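Local coordinates for ESAT-6-like protein MAB_3112 (Mycobacterium abscessus, PDB 4I0X) that is of unknown function but belongs to the WXG100 family of small, probably secreted proteins and pairs with its partner MAB_3113 in the EsxEF complex, at residues Leu8-Ala13 and Ile66-Gly71; Val30-Phe34 and Tyr45-Trp49. The protein carries 4 engineered substitutions. All coordinates share one frame. Numbering follows the deposited sequence.

Interaction 1 (Leu8-Ala13 and Ile66-Gly71); sequences LSKFAA and IASTLG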
loop_
_atom_site.group_PDB
_atom_site.type_symbol
_atom_site.label_atom_id
_atom_site.label_comp_id
_atom_site.label_asym_id
_atom_site.label_seq_id
_atom_site.Cartn_x
_atom_site.Cartn_y
_atom_site.Cartn_z
ATOM N N LEU A 8 -15.753 7.483 -7.726
ATOM C CA LEU A 8 -14.318 7.266 -7.609
ATOM C C LEU A 8 -13.718 8.100 -6.500
ATOM O O LEU A 8 -12.760 7.683 -5.875
ATOM C CB LEU A 8 -13.613 7.574 -8.933
ATOM C CG LEU A 8 -13.952 6.552 -10.017
ATOM C CD1 LEU A 8 -13.315 6.920 -11.344
ATOM C CD2 LEU A 8 -13.516 5.179 -9.584
ATOM N N SER A 9 -14.260 9.291 -6.269
ATOM C CA SER A 9 -13.777 10.093 -5.166
ATOM C C SER A 9 -14.022 9.392 -3.839
ATOM O O SER A 9 -13.178 9.425 -2.944
ATOM C CB SER A 9 -14.417 11.470 -5.158
ATOM O OG SER A 9 -13.931 12.212 -4.050
ATOM N N LYS A 10 -15.184 8.776 -3.708
ATOM C CA LYS A 10 -15.554 8.071 -2.480
ATOM C C LYS A 10 -14.731 6.820 -2.353
ATOM O O LYS A 10 -14.287 6.451 -1.252
ATOM C CB LYS A 10 -17.044 7.728 -2.453
ATOM C CG LYS A 10 -17.933 8.948 -2.393
ATOM C CD LYS A 10 -19.409 8.579 -2.322
ATOM C CE LYS A 10 -19.761 8.145 -0.915
ATOM N NZ LYS A 10 -21.212 7.917 -0.740
ATOM N N PHE A 11 -14.475 6.181 -3.483
ATOM C CA PHE A 11 -13.683 4.948 -3.466
ATOM C C PHE A 11 -12.254 5.242 -3.023
ATOM O O PHE A 11 -11.728 4.602 -2.110
ATOM C CB PHE A 11 -13.692 4.321 -4.843
ATOM C CG PHE A 11 -13.053 2.960 -4.899
ATOM C CD1 PHE A 11 -11.682 2.829 -4.842
ATOM C CD2 PHE A 11 -13.822 1.821 -5.032
ATOM C CE1 PHE A 11 -11.081 1.569 -4.911
ATOM C CE2 PHE A 11 -13.221 0.559 -5.092
ATOM C CZ PHE A 11 -11.852 0.451 -5.034
ATOM N N ALA A 12 -11.623 6.220 -3.655
ATOM C CA ALA A 12 -10.258 6.595 -3.291
ATOM C C ALA A 12 -10.158 7.026 -1.802
ATOM O O ALA A 12 -9.223 6.666 -1.103
ATOM C CB ALA A 12 -9.790 7.717 -4.200
ATOM N N ALA A 13 -11.124 7.813 -1.335
ATOM C CA ALA A 13 -11.128 8.288 0.033
ATOM C C ALA A 13 -11.261 7.130 1.015
ATOM O O ALA A 13 -10.538 7.066 2.008
ATOM C CB ALA A 13 -12.239 9.262 0.251
ATOM N N ILE A 66 -6.119 12.644 -4.991
ATOM C CA ILE A 66 -7.042 12.528 -6.112
ATOM C C ILE A 66 -8.475 12.535 -5.586
ATOM O O ILE A 66 -9.364 13.042 -6.237
ATOM C CB ILE A 66 -6.765 11.253 -6.978
ATOM C CG1 ILE A 66 -7.446 11.314 -8.347
ATOM C CG2 ILE A 66 -7.239 10.013 -6.273
ATOM C CD1 ILE A 66 -7.266 12.581 -9.074
ATOM N N ALA A 67 -8.707 11.947 -4.422
ATOM C CA ALA A 67 -10.067 11.945 -3.854
ATOM C C ALA A 67 -10.551 13.371 -3.678
ATOM O O ALA A 67 -11.661 13.698 -4.042
ATOM C CB ALA A 67 -10.108 11.187 -2.528
ATOM N N SER A 68 -9.711 14.222 -3.110
ATOM C CA SER A 68 -10.072 15.621 -2.850
ATOM C C SER A 68 -10.290 16.411 -4.131
ATOM O O SER A 68 -11.245 17.172 -4.241
ATOM C CB SER A 68 -8.977 16.274 -2.029
ATOM O OG SER A 68 -8.851 15.569 -0.810
ATOM N N THR A 69 -9.378 16.249 -5.085
ATOM C CA THR A 69 -9.491 16.944 -6.364
ATOM C C THR A 69 -10.772 16.540 -7.072
ATOM O O THR A 69 -11.501 17.388 -7.568
ATOM C CB THR A 69 -8.244 16.694 -7.235
ATOM O OG1 THR A 69 -7.097 17.124 -6.509
ATOM C CG2 THR A 69 -8.297 17.477 -8.515
ATOM N N LEU A 70 -11.074 15.253 -7.114
ATOM C CA LEU A 70 -12.325 14.802 -7.728
ATOM C C LEU A 70 -13.562 15.270 -6.958
ATOM O O LEU A 70 -14.598 15.505 -7.543
ATOM C CB LEU A 70 -12.351 13.274 -7.789
ATOM C CG LEU A 70 -11.434 12.570 -8.783
ATOM C CD1 LEU A 70 -11.600 11.093 -8.562
ATOM C CD2 LEU A 70 -11.796 12.964 -10.223
ATOM N N GLY A 71 -13.477 15.338 -5.635
ATOM C CA GLY A 71 -14.606 15.786 -4.847
ATOM C C GLY A 71 -14.793 17.276 -4.940
ATOM O O GLY A 71 -15.909 17.762 -5.126
#
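Segments 8-13 and 66-71 are both helical and run nearly antiparallel, with 156° between their N-to-C directions. Their axes come within 8.1 Å of each other. At the tightest point the CA atoms of Ser9 and Ala67 are 4.3 Å apart. Small residues line this closest approach, consistent with the short CA distance: Ser9, Ala12 and Ala13 on one helix, Ala67 and Gly71 on the other. Ser9 supplies the one hydrogen bond across the pair. With chi1 at t, Ser9 OG donates to Ala67 O at 2.7 Å. Ala67 O also accepts the helical bond from Gly71 N, at 2.9 Å, so it serves two donors. Gly71 lies beside the serine hydroxyl, and a CB there would sit close to Ser9 OG. The alanines make methyl contacts: Ala67 CB lies 3.9 Å from Ala12 CB and 4.0 Å from Ala13 CB. Ala12 CB also meets Ile66 CG2 at 4.0 Å. Leu70 CB touches Ser9 CB at 3.8 Å, and Leu70 CD1 reaches Leu8 CB at 4.1 Å. The larger side chains close the side toward the MAB_3113 chain, Leu8 packing on its Leu37, Ile66 on its Ala61 and Leu70 on its Trp50. The contact therefore joins the two arms of the WXG100 helical hairpin near their open end and adds to the surface met by the partner subunit. It is mostly apolar. The one side-chain hydroxyl that bonds across it, that of Ser9, is paired with a helix carbonyl that keeps its own helical bond.

Interaction 2 (Val30-Phe34 and Tyr45-Trp49); sequences VQSLF and YRSGW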
loop_
_atom_site.group_PDB
_atom_site.type_symbol
_atom_site.label_atom_id
_atom_site.label_comp_id
_atom_site.label_asym_id
_atom_site.label_seq_id
_atom_site.Cartn_x
_atom_site.Cartn_y
_atom_site.Cartn_z
ATOM N N VAL A 30 4.704 -5.119 13.687
ATOM C CA VAL A 30 6.085 -5.298 13.289
ATOM C C VAL A 30 7.015 -4.885 14.381
ATOM O O VAL A 30 7.917 -5.638 14.719
ATOM C CB VAL A 30 6.447 -4.542 12.012
ATOM C CG1 VAL A 30 7.967 -4.588 11.809
ATOM C CG2 VAL A 30 5.719 -5.151 10.815
ATOM N N GLN A 31 6.833 -3.678 14.916
ATOM C CA GLN A 31 7.680 -3.225 16.014
ATOM C C GLN A 31 7.642 -4.195 17.202
ATOM O O GLN A 31 8.643 -4.351 17.880
ATOM C CB GLN A 31 7.285 -1.827 16.508
ATOM C CG GLN A 31 7.408 -0.738 15.445
ATOM C CD GLN A 31 8.701 -0.829 14.634
ATOM O OE1 GLN A 31 9.796 -1.052 15.176
ATOM N NE2 GLN A 31 8.575 -0.648 13.322
ATOM N N SER A 32 6.508 -4.845 17.465
ATOM C CA SER A 32 6.455 -5.729 18.642
ATOM C C SER A 32 7.388 -6.935 18.459
ATOM O O SER A 32 7.763 -7.583 19.449
ATOM C CB SER A 32 5.027 -6.214 18.928
ATOM O OG SER A 32 4.647 -7.221 17.994
ATOM N N LEU A 33 7.741 -7.266 17.215
ATOM C CA LEU A 33 8.598 -8.452 17.013
ATOM C C LEU A 33 10.028 -8.255 17.518
ATOM O O LEU A 33 10.712 -9.224 17.832
ATOM C CB LEU A 33 8.668 -8.836 15.549
ATOM C CG LEU A 33 7.361 -9.256 14.907
ATOM C CD1 LEU A 33 7.670 -9.377 13.433
ATOM C CD2 LEU A 33 6.814 -10.569 15.511
ATOM N N PHE A 34 10.474 -7.003 17.601
ATOM C CA PHE A 34 11.889 -6.720 17.808
ATOM C C PHE A 34 12.315 -6.783 19.248
ATOM O O PHE A 34 13.508 -6.830 19.542
ATOM C CB PHE A 34 12.265 -5.381 17.165
ATOM C CG PHE A 34 12.038 -5.367 15.695
ATOM C CD1 PHE A 34 12.388 -6.457 14.929
ATOM C CD2 PHE A 34 11.429 -4.292 15.074
ATOM C CE1 PHE A 34 12.177 -6.447 13.571
ATOM C CE2 PHE A 34 11.192 -4.306 13.708
ATOM C CZ PHE A 34 11.565 -5.365 12.970
ATOM N N TYR A 45 14.406 -7.373 8.124
ATOM C CA TYR A 45 12.960 -7.246 8.236
ATOM C C TYR A 45 12.554 -5.817 8.601
ATOM O O TYR A 45 11.660 -5.230 8.005
ATOM C CB TYR A 45 12.456 -8.212 9.300
ATOM C CG TYR A 45 10.963 -8.494 9.243
ATOM C CD1 TYR A 45 10.066 -7.715 9.939
ATOM C CD2 TYR A 45 10.477 -9.583 8.557
ATOM C CE1 TYR A 45 8.721 -8.001 9.939
ATOM C CE2 TYR A 45 9.142 -9.858 8.522
ATOM C CZ TYR A 45 8.258 -9.070 9.237
ATOM O OH TYR A 45 6.903 -9.380 9.228
ATOM N N ARG A 46 13.204 -5.264 9.613
ATOM C CA ARG A 46 12.991 -3.873 9.961
ATOM C C ARG A 46 13.170 -2.912 8.778
ATOM O O ARG A 46 12.381 -2.011 8.617
ATOM C CB ARG A 46 13.892 -3.456 11.118
ATOM C CG ARG A 46 13.673 -2.009 11.527
ATOM C CD ARG A 46 14.706 -1.548 12.520
ATOM N NE ARG A 46 14.797 -2.394 13.702
ATOM C CZ ARG A 46 14.254 -2.115 14.890
ATOM N NH1 ARG A 46 13.535 -1.006 15.076
ATOM N NH2 ARG A 46 14.433 -2.959 15.909
ATOM N N SER A 47 14.198 -3.076 7.943
ATOM C CA SER A 47 14.345 -2.145 6.853
ATOM C C SER A 47 13.377 -2.461 5.667
ATOM O O SER A 47 12.949 -1.574 4.973
ATOM C CB SER A 47 15.814 -1.976 6.445
ATOM O OG SER A 47 16.307 -3.067 5.727
ATOM N N GLY A 48 12.965 -3.717 5.512
ATOM C CA GLY A 48 11.895 -4.056 4.612
ATOM C C GLY A 48 10.578 -3.375 4.975
ATOM O O GLY A 48 9.884 -2.847 4.110
ATOM N N TRP A 49 10.234 -3.414 6.262
ATOM C CA TRP A 49 9.023 -2.789 6.766
ATOM C C TRP A 49 9.064 -1.269 6.615
ATOM O O TRP A 49 8.072 -0.652 6.208
ATOM C CB TRP A 49 8.704 -3.202 8.217
ATOM C CG TRP A 49 7.619 -2.336 8.723
ATOM C CD1 TRP A 49 7.703 -1.394 9.698
ATOM C CD2 TRP A 49 6.286 -2.273 8.212
ATOM N NE1 TRP A 49 6.492 -0.759 9.843
ATOM C CE2 TRP A 49 5.612 -1.269 8.929
ATOM C CE3 TRP A 49 5.608 -2.949 7.211
ATOM C CZ2 TRP A 49 4.286 -0.941 8.679
ATOM C CZ3 TRP A 49 4.288 -2.634 6.974
ATOM C CH2 TRP A 49 3.641 -1.642 7.709
#
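In the WXG100 helical hairpin, segments 30-34 and 45-49 lie near the turn, where helix 4-32 gives way to helix 40-72. The backbones stand well apart here: the nearest CA pair, Val30 and Trp49, is 7.6 Å apart. Large side chains fill the gap. Val30 is the central bump and fits the hollow between the Tyr45 and Trp49 rings. Val30 CG2 lies over the face of the Trp49 five-membered ring, a CH-pi contact 4.1 Å from its centroid. Val30 CG1 lies at the edge of the Tyr45 ring, 4.0 Å from Tyr45 CE1. Leu33 CD1 also approaches Tyr45 CE1, at 3.9 Å. Phe34 fills a second hollow, between Tyr45 and the Arg46 guanidinium, with Phe34 CZ 4.1 Å from Tyr45 CD1. Gln31 NE2 is 3.8 Å from Trp49 CD1, while Trp49 NE1 hydrogen-bonds Asp27. Tyr45 packs edge-to-face with Trp37, and its OH is hydrogen-bonded to Thr20 of the MAB_3113 chain, so the cluster continues into the partner subunit. Exposed Arg46 covers one face of Phe34. Its guanidinium lies flat on the ring, planes at 25°, in an off-centre cation-pi contact with Arg46 CZ 4.1 Å from the Phe34 ring centroid and Arg46 NH2 3.4 Å from Phe34 CD2.

Both contacts join the same two helices, 4-32 and 40-72, which form the WXG100 hairpin. Their centres are 32 Å apart, on opposite sides of the chain's centre, and their nearest atoms are about 18 Å apart, so they do not touch. Along the chain the order is 8-13, 30-34, 45-49, 66-71. Interaction 2 thus joins residues flanking the turn, and interaction 1 pairs the outer ends of the hairpin. The hairpin is held at both ends, by different kinds of side chain. Both contacts also touch the MAB_3113 chain, so the hairpin meets its partner towards both ends.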